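Local coordinates for protein endoglucanase (Uncultured bacterium, PDB 3X17) that probably hydrolyses internal beta-1,4-glucosidic bonds of cellulose, as an endoglucanase of glycoside hydrolase family 9, at residues A[155-160]-A[267-272]; A[159-164]-A[236-241]. All blocks are in the same frame, centred on the assembly; numbering follows the deposited sequence.

Contact 1. Residues A[155-160]-A[267-272]; sequences VLVDDP and VYRITT
L156 lays its CD2 methyl obliquely against the ring of Y268, 3.5 Å from CE2 and nearly as close to CD2 of the tyrosine. L156 CG stands anti to the backbone N (chi1 -177°), and CD2 is the branch that touches the ring. Y268 sets off from its backbone away from L156 and comes back with its ring, which K246 meets in a cation-pi contact.

One backbone bond joins the segments directly: L156 N donates to V267 O at 3.0 Å, nearly straight at 162°. A water bridges the same segments, donating to V267 O and accepting from V157 N, each at 2.9 Å, so that oxygen serves the leucine amide and the water. The bond belongs to a parallel beta bridge between V155 and V267, whose CA atoms lie 4.8 Å apart and whose side chains fall on one face of the sheet, where V267 packs on Y244 and L247. Farther along the backbones diverge, and V157 lies beside R269: CG1 is 3.7 Å from R269 NH2, and CG2 lies over one face of the guanidinium. A long, weak ion pair links R269 to D324, which L156 and Y268 also touch.

Strand 154-155 forms one edge of a small mixed sheet in the family 9 (alpha/alpha)6-barrel part of the chain, beside strand 265-271, which pairs antiparallel with strand 243-249 and leads into helix 272-288.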
ATOM      1  N   VAL A 155      21.277  -7.246 -20.050  1.00 33.61           N
ATOM      2  CA  VAL A 155      20.399  -8.408 -20.197  1.00 32.71           C
ATOM      3  C   VAL A 155      21.047  -9.654 -19.623  1.00 34.22           C
ATOM      4  O   VAL A 155      22.158  -9.997 -20.020  1.00 34.91           O
ATOM      5  CB  VAL A 155      20.077  -8.673 -21.671  1.00 32.02           C
ATOM      6  CG1 VAL A 155      19.219  -9.914 -21.796  1.00 30.06           C
ATOM      7  CG2 VAL A 155      19.374  -7.456 -22.284  1.00 34.02           C
ATOM      8  N   LEU A 156      20.349 -10.352 -18.728  1.00 34.32           N
ATOM      9  CA  LEU A 156      20.910 -11.533 -18.104  1.00 36.68           C
ATOM     10  C   LEU A 156      20.958 -12.763 -19.011  1.00 37.14           C
ATOM     11  O   LEU A 156      21.998 -13.395 -19.103  1.00 38.82           O
ATOM     12  CB  LEU A 156      20.238 -11.861 -16.773  1.00 36.19           C
ATOM     13  CG  LEU A 156      20.869 -13.071 -16.055  1.00 39.59           C
ATOM     14  CD1 LEU A 156      22.316 -12.758 -15.666  1.00 39.57           C
ATOM     15  CD2 LEU A 156      20.086 -13.459 -14.815  1.00 37.91           C
ATOM     16  N   VAL A 157      19.850 -13.099 -19.676  1.00 39.62           N
ATOM     17  CA  VAL A 157      19.822 -14.270 -20.562  1.00 40.75           C
ATOM     18  C   VAL A 157      19.497 -13.943 -22.015  1.00 40.88           C
ATOM     19  O   VAL A 157      18.773 -12.987 -22.292  1.00 38.93           O
ATOM     20  CB  VAL A 157      18.899 -15.423 -20.038  1.00 42.70           C
ATOM     21  CG1 VAL A 157      19.075 -15.637 -18.524  1.00 42.62           C
ATOM     22  CG2 VAL A 157      17.447 -15.206 -20.435  1.00 40.40           C
ATOM     23  N   ASP A 158      20.044 -14.732 -22.946  1.00 41.17           N
ATOM     24  CA  ASP A 158      19.756 -14.547 -24.374  1.00 40.48           C
ATOM     25  C   ASP A 158      18.253 -14.565 -24.604  1.00 40.82           C
ATOM     26  O   ASP A 158      17.534 -15.389 -24.049  1.00 37.69           O
ATOM     27  CB  ASP A 158      20.357 -15.672 -25.228  1.00 44.07           C
ATOM     28  CG  ASP A 158      21.885 -15.654 -25.267  1.00 47.35           C
ATOM     29  OD1 ASP A 158      22.527 -14.679 -24.803  1.00 47.78           O
ATOM     30  OD2 ASP A 158      22.440 -16.677 -25.707  1.00 53.69           O
ATOM     31  N   ASP A 159      17.788 -13.714 -25.501  1.00 37.19           N
ATOM     32  CA  ASP A 159      16.437 -13.851 -25.967  1.00 37.59           C
ATOM     33  C   ASP A 159      16.486 -13.424 -27.413  1.00 37.93           C
ATOM     34  O   ASP A 159      17.545 -13.077 -27.912  1.00 40.51           O
ATOM     35  CB  ASP A 159      15.429 -13.041 -25.104  1.00 37.49           C
ATOM     36  CG  ASP A 159      15.640 -11.513 -25.169  1.00 36.85           C
ATOM     37  OD1 ASP A 159      15.919 -10.970 -26.266  1.00 33.91           O
ATOM     38  OD2 ASP A 159      15.436 -10.845 -24.125  1.00 38.07           O
ATOM     39  N   PRO A 160      15.350 -13.449 -28.089  1.00 37.35           N
ATOM     40  CA  PRO A 160      15.287 -13.136 -29.497  1.00 37.55           C
ATOM     41  C   PRO A 160      15.851 -11.756 -29.875  1.00 38.26           C
ATOM     42  O   PRO A 160      16.126 -11.518 -31.054  1.00 40.57           O
ATOM     43  CB  PRO A 160      13.789 -13.164 -29.767  1.00 36.13           C
ATOM     44  CG  PRO A 160      13.300 -14.200 -28.822  1.00 38.24           C
ATOM     45  CD  PRO A 160      14.052 -13.896 -27.568  1.00 37.49           C
ATOM     46  N   VAL A 267      19.075  -7.219 -16.137  1.00 33.15           N
ATOM     47  CA  VAL A 267      17.661  -7.229 -16.472  1.00 33.95           C
ATOM     48  C   VAL A 267      17.271  -8.685 -16.616  1.00 33.98           C
ATOM     49  O   VAL A 267      17.827  -9.401 -17.443  1.00 33.51           O
ATOM     50  CB  VAL A 267      17.433  -6.491 -17.805  1.00 33.78           C
ATOM     51  CG1 VAL A 267      15.983  -6.614 -18.273  1.00 31.27           C
ATOM     52  CG2 VAL A 267      17.873  -5.041 -17.655  1.00 32.37           C
ATOM     53  N   TYR A 268      16.428  -9.147 -15.704  1.00 34.23           N
ATOM     54  CA  TYR A 268      16.060 -10.558 -15.635  1.00 32.93           C
ATOM     55  C   TYR A 268      14.969 -10.887 -16.654  1.00 33.93           C
ATOM     56  O   TYR A 268      14.366  -9.983 -17.238  1.00 34.52           O
ATOM     57  CB  TYR A 268      15.627 -10.894 -14.213  1.00 32.45           C
ATOM     58  CG  TYR A 268      16.790 -10.910 -13.231  1.00 34.22           C
ATOM     59  CD1 TYR A 268      17.397  -9.727 -12.831  1.00 35.44           C
ATOM     60  CD2 TYR A 268      17.393 -12.110 -12.861  1.00 36.49           C
ATOM     61  CE1 TYR A 268      18.467  -9.730 -11.983  1.00 33.72           C
ATOM     62  CE2 TYR A 268      18.476 -12.122 -12.004  1.00 40.61           C
ATOM     63  CZ  TYR A 268      19.001 -10.930 -11.572  1.00 36.23           C
ATOM     64  OH  TYR A 268      20.100 -10.919 -10.764  1.00 43.86           O
ATOM     65  N   ARG A 269      14.702 -12.177 -16.841  1.00 32.01           N
ATOM     66  CA  ARG A 269      13.980 -12.658 -18.002  1.00 33.23           C
ATOM     67  C   ARG A 269      12.503 -12.274 -17.930  1.00 33.54           C
ATOM     68  O   ARG A 269      11.968 -12.041 -16.844  1.00 31.15           O
ATOM     69  CB  ARG A 269      14.089 -14.178 -18.070  1.00 34.09           C
ATOM     70  CG  ARG A 269      13.274 -14.878 -16.968  1.00 36.37           C
ATOM     71  CD  ARG A 269      13.466 -16.374 -16.990  1.00 40.24           C
ATOM     72  NE  ARG A 269      14.863 -16.729 -16.807  1.00 41.85           N
ATOM     73  CZ  ARG A 269      15.416 -17.842 -17.276  1.00 50.32           C
ATOM     74  NH1 ARG A 269      14.676 -18.750 -17.918  1.00 49.04           N
ATOM     75  NH2 ARG A 269      16.709 -18.065 -17.067  1.00 51.14           N
ATOM     76  N   ILE A 270      11.852 -12.207 -19.090  1.00 34.20           N
ATOM     77  CA  ILE A 270      10.446 -11.844 -19.137  1.00 33.27           C
ATOM     78  C   ILE A 270       9.560 -12.858 -18.403  1.00 36.48           C
ATOM     79  O   ILE A 270       9.905 -14.037 -18.259  1.00 33.51           O
ATOM     80  CB  ILE A 270       9.928 -11.674 -20.562  1.00 32.67           C
ATOM     81  CG1 ILE A 270      10.030 -12.989 -21.340  1.00 32.26           C
ATOM     82  CG2 ILE A 270      10.680 -10.548 -21.287  1.00 30.29           C
ATOM     83  CD1 ILE A 270       8.686 -13.680 -21.637  1.00 36.87           C
ATOM     84  N   THR A 271       8.332 -12.412 -18.139  1.00 37.04           N
ATOM     85  CA  THR A 271       7.319 -13.204 -17.495  1.00 35.86           C
ATOM     86  C   THR A 271       5.990 -12.726 -18.095  1.00 37.88           C
ATOM     87  O   THR A 271       5.860 -11.548 -18.457  1.00 37.62           O
ATOM     88  CB  THR A 271       7.379 -12.865 -16.011  1.00 37.37           C
ATOM     89  OG1 THR A 271       8.034 -13.911 -15.276  1.00 39.07           O
ATOM     90  CG2 THR A 271       6.072 -12.511 -15.470  1.00 26.71           C
ATOM     91  N   THR A 272       5.040 -13.643 -18.283  1.00 35.61           N
ATOM     92  CA  THR A 272       3.710 -13.272 -18.767  1.00 34.72           C
ATOM     93  C   THR A 272       2.874 -12.521 -17.731  1.00 33.94           C
ATOM     94  O   THR A 272       2.153 -11.615 -18.106  1.00 34.83           O
ATOM     95  CB  THR A 272       2.916 -14.487 -19.297  1.00 32.55           C
ATOM     96  OG1 THR A 272       2.979 -15.549 -18.334  1.00 35.31           O
ATOM     97  CG2 THR A 272       3.526 -14.971 -20.605  1.00 33.59           C
TER
HETATM   98  O   HOH W   1      17.391 -11.711 -19.148  1.00 44.22           O

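Contact 2. Residues A[159-164]-A[236-241]; sequences DPFYRA and MQRPDG
F161 and R238 carry most of this contact, with P239 closing over the phenylalanine. The F161 ring is wedged against the turn: P239 CD sits over one face, 3.8 Å from the ring centroid and 16° off its normal, a CH-pi contact. P239 CB adds an apolar touch on CE1 of F161 at 3.7 Å. The aliphatic part of R238 crosses the same ring obliquely, its CG and CD beside CD2 and CE2 of F161, and D240 CG approaches CE2 of F161, also obliquely.

R238 CG is anti to the backbone N (chi1 -164°), the chain bends at chi2 and chi3, and the guanidinium ends between two carboxylates. NH1 donates to the syn lone pair of D240 OD2 at 2.9 Å, close to the guanidinium plane, in a salt bridge. Tip to tip, D159 OD2 and R238 NH2 make a long, weak ion pair of 3.6 Å, the two planes turned 64° apart, and P160 CD lies over one guanidinium face. NE is buried here without a polar partner.

The arginine opens a type I beta turn, R238 to G241, that joins helix 221-235 to strand 243-249. In 159-164, D159 OD1 accepts from F161 N at 2.7 Å, an Asx turn, and also from Y162 N at 3.0 Å, which makes it an Asx motif, while OD2 is also bonded to Y244 OH. An alanine in place of R238 would probably leave D240 OD2 without its salt-bridge mate and open a gap beside the F161 ring. A water links Y162 OH, at 2.6 Å, to Q237 O.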
ATOM      1  N   ASP A 159      17.788 -13.714 -25.501  1.00 37.19           N
ATOM      2  CA  ASP A 159      16.437 -13.851 -25.967  1.00 37.59           C
ATOM      3  C   ASP A 159      16.486 -13.424 -27.413  1.00 37.93           C
ATOM      4  O   ASP A 159      17.545 -13.077 -27.912  1.00 40.51           O
ATOM      5  CB  ASP A 159      15.429 -13.041 -25.104  1.00 37.49           C
ATOM      6  CG  ASP A 159      15.640 -11.513 -25.169  1.00 36.85           C
ATOM      7  OD1 ASP A 159      15.919 -10.970 -26.266  1.00 33.91           O
ATOM      8  OD2 ASP A 159      15.436 -10.845 -24.125  1.00 38.07           O
ATOM      9  N   PRO A 160      15.350 -13.449 -28.089  1.00 37.35           N
ATOM     10  CA  PRO A 160      15.287 -13.136 -29.497  1.00 37.55           C
ATOM     11  C   PRO A 160      15.851 -11.756 -29.875  1.00 38.26           C
ATOM     12  O   PRO A 160      16.126 -11.518 -31.054  1.00 40.57           O
ATOM     13  CB  PRO A 160      13.789 -13.164 -29.767  1.00 36.13           C
ATOM     14  CG  PRO A 160      13.300 -14.200 -28.822  1.00 38.24           C
ATOM     15  CD  PRO A 160      14.052 -13.896 -27.568  1.00 37.49           C
ATOM     16  N   PHE A 161      15.869 -10.806 -28.940  1.00 34.57           N
ATOM     17  CA  PHE A 161      16.247  -9.445 -29.325  1.00 34.08           C
ATOM     18  C   PHE A 161      17.691  -9.158 -28.948  1.00 33.32           C
ATOM     19  O   PHE A 161      18.379  -8.436 -29.652  1.00 32.60           O
ATOM     20  CB  PHE A 161      15.285  -8.401 -28.719  1.00 32.41           C
ATOM     21  CG  PHE A 161      13.917  -8.468 -29.293  1.00 32.79           C
ATOM     22  CD1 PHE A 161      13.604  -7.741 -30.432  1.00 33.19           C
ATOM     23  CD2 PHE A 161      13.026  -9.445 -28.857  1.00 35.38           C
ATOM     24  CE1 PHE A 161      12.381  -7.885 -31.053  1.00 36.40           C
ATOM     25  CE2 PHE A 161      11.782  -9.594 -29.461  1.00 35.08           C
ATOM     26  CZ  PHE A 161      11.443  -8.785 -30.541  1.00 39.44           C
ATOM     27  N   TYR A 162      18.124  -9.715 -27.820  1.00 32.36           N
ATOM     28  CA  TYR A 162      19.364  -9.326 -27.185  1.00 33.53           C
ATOM     29  C   TYR A 162      20.125 -10.562 -26.711  1.00 35.97           C
ATOM     30  O   TYR A 162      19.546 -11.457 -26.061  1.00 36.24           O
ATOM     31  CB  TYR A 162      19.085  -8.450 -25.965  1.00 32.75           C
ATOM     32  CG  TYR A 162      18.207  -7.253 -26.236  1.00 36.30           C
ATOM     33  CD1 TYR A 162      18.660  -6.189 -27.031  1.00 29.79           C
ATOM     34  CD2 TYR A 162      16.990  -7.113 -25.573  1.00 36.37           C
ATOM     35  CE1 TYR A 162      17.845  -5.076 -27.258  1.00 35.98           C
ATOM     36  CE2 TYR A 162      16.176  -6.009 -25.784  1.00 38.72           C
ATOM     37  CZ  TYR A 162      16.582  -5.013 -26.652  1.00 35.37           C
ATOM     38  OH  TYR A 162      15.767  -3.907 -26.806  1.00 35.45           O
ATOM     39  N   ARG A 163      21.439 -10.546 -26.913  1.00 35.58           N
ATOM     40  CA  ARG A 163      22.288 -11.532 -26.269  1.00 37.05           C
ATOM     41  C   ARG A 163      22.580 -11.116 -24.829  1.00 36.32           C
ATOM     42  O   ARG A 163      22.633  -9.919 -24.518  1.00 34.71           O
ATOM     43  CB  ARG A 163      23.594 -11.708 -27.068  1.00 38.48           C
ATOM     44  CG  ARG A 163      23.361 -12.177 -28.520  1.00 40.73           C
ATOM     45  CD  ARG A 163      22.982 -13.655 -28.565  1.00 42.84           C
ATOM     46  NE  ARG A 163      22.433 -14.070 -29.861  1.00 47.77           N
ATOM     47  CZ  ARG A 163      23.148 -14.472 -30.915  1.00 46.74           C
ATOM     48  NH1 ARG A 163      24.470 -14.443 -30.892  1.00 48.07           N
ATOM     49  NH2 ARG A 163      22.530 -14.860 -32.027  1.00 53.56           N
ATOM     50  N   ALA A 164      22.733 -12.108 -23.951  1.00 33.58           N
ATOM     51  CA  ALA A 164      23.194 -11.863 -22.595  1.00 34.30           C
ATOM     52  C   ALA A 164      24.351 -10.868 -22.642  1.00 33.91           C
ATOM     53  O   ALA A 164      25.278 -11.017 -23.441  1.00 35.41           O
ATOM     54  CB  ALA A 164      23.655 -13.220 -21.894  1.00 32.87           C
ATOM     55  N   MET A 236      11.353  -1.464 -19.733  1.00 29.57           N
ATOM     56  CA  MET A 236      11.382  -2.900 -19.415  1.00 29.20           C
ATOM     57  C   MET A 236      10.603  -3.748 -20.435  1.00 30.26           C
ATOM     58  O   MET A 236      10.397  -4.958 -20.242  1.00 29.32           O
ATOM     59  CB  MET A 236      10.835  -3.149 -18.013  1.00 29.38           C
ATOM     60  CG  MET A 236      11.746  -2.673 -16.871  1.00 31.89           C
ATOM     61  SD  MET A 236      13.362  -3.528 -16.853  1.00 30.01           S
ATOM     62  CE  MET A 236      12.988  -5.008 -15.856  1.00 26.45           C
ATOM     63  N   GLN A 237      10.149  -3.107 -21.501  1.00 28.51           N
ATOM     64  CA  GLN A 237       9.386  -3.798 -22.507  1.00 31.94           C
ATOM     65  C   GLN A 237      10.204  -4.089 -23.762  1.00 34.11           C
ATOM     66  O   GLN A 237      10.811  -3.216 -24.364  1.00 33.71           O
ATOM     67  CB  GLN A 237       8.071  -3.073 -22.863  1.00 30.73           C
ATOM     68  CG  GLN A 237       7.083  -3.974 -23.638  1.00 32.38           C
ATOM     69  CD  GLN A 237       5.823  -3.233 -24.125  1.00 42.28           C
ATOM     70  OE1 GLN A 237       5.857  -2.020 -24.378  1.00 36.01           O
ATOM     71  NE2 GLN A 237       4.710  -3.972 -24.276  1.00 33.00           N
ATOM     72  N   ARG A 238      10.049  -5.307 -24.236  1.00 36.35           N
ATOM     73  CA  ARG A 238      10.792  -5.819 -25.361  1.00 38.51           C
ATOM     74  C   ARG A 238       9.905  -5.570 -26.584  1.00 37.68           C
ATOM     75  O   ARG A 238       8.679  -5.507 -26.442  1.00 40.03           O
ATOM     76  CB  ARG A 238      10.948  -7.307 -25.081  1.00 36.81           C
ATOM     77  CG  ARG A 238      11.948  -8.032 -25.860  1.00 44.06           C
ATOM     78  CD  ARG A 238      11.377  -9.410 -26.082  1.00 50.10           C
ATOM     79  NE  ARG A 238      11.894 -10.337 -25.120  1.00 45.38           N
ATOM     80  CZ  ARG A 238      11.531 -11.612 -25.038  1.00 44.43           C
ATOM     81  NH1 ARG A 238      10.481 -12.078 -25.715  1.00 38.55           N
ATOM     82  NH2 ARG A 238      12.202 -12.397 -24.226  1.00 34.39           N
ATOM     83  N   PRO A 239      10.500  -5.415 -27.783  1.00 37.27           N
ATOM     84  CA  PRO A 239       9.667  -4.929 -28.875  1.00 37.44           C
ATOM     85  C   PRO A 239       8.516  -5.860 -29.244  1.00 37.70           C
ATOM     86  O   PRO A 239       7.555  -5.424 -29.883  1.00 37.57           O
ATOM     87  CB  PRO A 239      10.657  -4.821 -30.050  1.00 40.21           C
ATOM     88  CG  PRO A 239      11.963  -4.545 -29.388  1.00 36.88           C
ATOM     89  CD  PRO A 239      11.934  -5.409 -28.145  1.00 38.06           C
ATOM     90  N   ASP A 240       8.585  -7.129 -28.852  1.00 36.43           N
ATOM     91  CA  ASP A 240       7.455  -7.999 -29.139  1.00 36.54           C
ATOM     92  C   ASP A 240       6.319  -7.773 -28.119  1.00 34.84           C
ATOM     93  O   ASP A 240       5.218  -8.285 -28.298  1.00 33.62           O
ATOM     94  CB  ASP A 240       7.873  -9.479 -29.271  1.00 35.36           C
ATOM     95  CG  ASP A 240       8.469 -10.048 -27.982  1.00 35.75           C
ATOM     96  OD1 ASP A 240       8.740  -9.275 -27.044  1.00 34.99           O
ATOM     97  OD2 ASP A 240       8.752 -11.259 -27.952  1.00 36.23           O
ATOM     98  N   GLY A 241       6.578  -6.947 -27.094  1.00 33.08           N
ATOM     99  CA  GLY A 241       5.540  -6.604 -26.104  1.00 29.71           C
ATOM    100  C   GLY A 241       5.721  -7.293 -24.783  1.00 31.61           C
ATOM    101  O   GLY A 241       5.142  -6.875 -23.777  1.00 34.60           O
TER
HETATM  102  O   HOH W   2      13.549  -3.468 -25.537  1.00 44.64           O

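How the contacts relate
Both contacts start from the loop after strand 154-155 and share D159 and P160, their centres about 7 Å apart. Contact 1 is the more buried, with the chain still paired to strand 265-271 mainly through a backbone bond, a water and apolar packing, with R269 at its margin. Contact 2 lies at the surface, where the same loop meets the turn after helix 221-235 through side chains: charges, a proline and an aromatic ring. The two touch where I270 CG1 packs on R238 NH2 at 3.7 Å, and D158 OD1 probably accepts from A164 N across the loop. Y244 of strand 243-249 borders both, meeting V267 and I270 in one, Y162 and R238 in the other.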